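Local coordinates for protein glucosamine kinase (Streptacidiphilus jiangxiensis, PDB 6HWJ) that phosphorylates D-glucosamine to D-glucosamine 6-phosphate with ATP and magnesium, and to a lesser extent also acts on glucose, at residues 128-134 with 181-187. Coordinates in Å, arbitrary orientation, origin at the centre of the assembly. Numbering follows the deposited sequence.
Sequences ECAVVKW and LASVVAY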
# COMPACT_ATOMS: atom_id res chain seq x y z
N GLU A 128 -6.67 19.97 -11.51
CA GLU A 128 -5.79 19.18 -12.37
C GLU A 128 -4.37 19.08 -11.80
O GLU A 128 -3.41 18.88 -12.54
CB GLU A 128 -5.76 19.75 -13.79
CG GLU A 128 -7.14 19.68 -14.47
CD GLU A 128 -7.69 18.26 -14.52
OE1 GLU A 128 -6.90 17.32 -14.74
OE2 GLU A 128 -8.92 18.09 -14.36
N CYS A 129 -4.24 19.22 -10.47
CA CYS A 129 -2.92 19.11 -9.86
C CYS A 129 -2.94 18.46 -8.49
O CYS A 129 -1.87 18.27 -7.92
CB CYS A 129 -2.27 20.51 -9.77
SG CYS A 129 -3.19 21.70 -8.79
N ALA A 130 -4.08 18.09 -7.94
CA ALA A 130 -4.15 17.37 -6.67
C ALA A 130 -5.21 16.29 -6.77
O ALA A 130 -6.11 16.35 -7.60
CB ALA A 130 -4.46 18.31 -5.50
N VAL A 131 -5.08 15.29 -5.90
CA VAL A 131 -6.01 14.16 -5.85
C VAL A 131 -6.53 14.04 -4.43
O VAL A 131 -5.75 13.88 -3.48
CB VAL A 131 -5.34 12.84 -6.26
CG1 VAL A 131 -6.38 11.72 -6.27
CG2 VAL A 131 -4.66 12.99 -7.61
N VAL A 132 -7.84 14.14 -4.28
CA VAL A 132 -8.53 13.93 -3.02
C VAL A 132 -9.06 12.50 -3.04
O VAL A 132 -9.80 12.12 -3.96
CB VAL A 132 -9.68 14.92 -2.83
CG1 VAL A 132 -10.47 14.57 -1.54
CG2 VAL A 132 -9.17 16.35 -2.79
N LYS A 133 -8.70 11.73 -2.04
CA LYS A 133 -9.13 10.34 -1.90
C LYS A 133 -9.95 10.26 -0.63
O LYS A 133 -9.39 10.44 0.47
CB LYS A 133 -7.94 9.40 -1.85
CG LYS A 133 -8.32 7.93 -1.72
CD LYS A 133 -7.07 7.05 -1.76
CE LYS A 133 -7.43 5.57 -1.71
NZ LYS A 133 -6.21 4.71 -1.61
N TRP A 134 -11.26 10.02 -0.77
CA TRP A 134 -12.13 9.81 0.36
C TRP A 134 -12.05 8.36 0.83
O TRP A 134 -12.20 7.43 0.03
CB TRP A 134 -13.59 10.09 -0.01
CG TRP A 134 -13.87 11.47 -0.51
CD1 TRP A 134 -14.11 11.83 -1.81
CD2 TRP A 134 -13.93 12.66 0.26
NE1 TRP A 134 -14.33 13.18 -1.88
CE2 TRP A 134 -14.22 13.72 -0.63
CE3 TRP A 134 -13.78 12.94 1.62
CZ2 TRP A 134 -14.35 15.03 -0.20
CZ3 TRP A 134 -13.91 14.24 2.04
CH2 TRP A 134 -14.20 15.28 1.13
N LEU A 181 -9.85 9.74 7.00
CA LEU A 181 -11.09 10.07 6.32
C LEU A 181 -10.85 10.56 4.90
O LEU A 181 -11.67 10.26 4.02
CB LEU A 181 -11.85 11.14 7.09
CG LEU A 181 -12.15 10.86 8.57
CD1 LEU A 181 -12.95 12.02 9.17
CD2 LEU A 181 -12.87 9.54 8.74
N ALA A 182 -9.75 11.28 4.67
CA ALA A 182 -9.41 11.81 3.35
C ALA A 182 -7.94 12.18 3.31
O ALA A 182 -7.38 12.67 4.29
CB ALA A 182 -10.25 13.05 3.00
N SER A 183 -7.32 11.95 2.15
CA SER A 183 -5.97 12.39 1.88
C SER A 183 -5.98 13.25 0.62
O SER A 183 -6.81 13.06 -0.28
CB SER A 183 -5.02 11.21 1.69
OG SER A 183 -5.47 10.37 0.64
N VAL A 184 -5.07 14.22 0.58
CA VAL A 184 -4.86 15.08 -0.58
C VAL A 184 -3.37 15.06 -0.89
O VAL A 184 -2.55 15.42 -0.04
CB VAL A 184 -5.34 16.51 -0.31
CG1 VAL A 184 -5.33 17.34 -1.58
CG2 VAL A 184 -6.75 16.49 0.29
N VAL A 185 -3.02 14.61 -2.09
CA VAL A 185 -1.64 14.53 -2.53
C VAL A 185 -1.55 15.05 -3.96
O VAL A 185 -2.55 15.18 -4.67
CB VAL A 185 -1.07 13.09 -2.46
CG1 VAL A 185 -1.24 12.50 -1.07
CG2 VAL A 185 -1.77 12.23 -3.51
N ALA A 186 -0.31 15.31 -4.39
CA ALA A 186 -0.08 15.82 -5.72
C ALA A 186 -0.54 14.81 -6.76
O ALA A 186 -0.45 13.60 -6.55
CB ALA A 186 1.40 16.14 -5.92
N TYR A 187 -1.08 15.33 -7.85
CA TYR A 187 -1.48 14.54 -9.01
C TYR A 187 -0.29 14.42 -9.96
O TYR A 187 0.35 15.42 -10.27
CB TYR A 187 -2.65 15.24 -9.72
CG TYR A 187 -3.18 14.57 -10.97
CD1 TYR A 187 -3.38 13.20 -11.02
CD2 TYR A 187 -3.52 15.33 -12.09
CE1 TYR A 187 -3.89 12.60 -12.16
CE2 TYR A 187 -4.03 14.74 -13.23
CZ TYR A 187 -4.22 13.37 -13.26
OH TYR A 187 -4.72 12.77 -14.38
O HOH W 1 -5.02 11.44 -2.13
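Neighbouring strands of a six-stranded antiparallel sheet, 130-134 and 179-186, carry Lys133 and Ala186, and Tyr187 follows the second strand; all three are inferred to bind ATP. Their register is fixed by two reciprocal backbone pairs, Val131 with Val185 and Lys133 with Ser183, and by Tyr187 N donating to Cys129 O (3.0 Å) just beyond the last bridge. Val132, Trp134, Ala182 and Val184 share the face of the sheet covered in part by helix 79-88. Here Val132 CG2 meets Val184 CG2 at 3.9 Å, both valines with chi1 t, while the m rotamer of Trp134 lays CE3 3.8 Å from Ala182 CB. The other face bears Val131, Lys133, Ser183 and Val185. Lys133 runs fully extended, all four chi angles t, so that its amine leaves the strand pair and reaches weak, long ion pairs with Asp118 and the magnesium ligand Asp319. Past the strand end, Tyr187 takes chi1 t, which sets its ring beside Val131 and Glu128, with CD1 3.6 Å from Val131 CG2 and the ring edge near Glu128 O; the Glu128 carboxylate is salt-bridged to Arg113. In the p rotamer, Ser183 OG lies 3.0 Å from the oxygen of a water that donates to Val131 O at 2.9 Å.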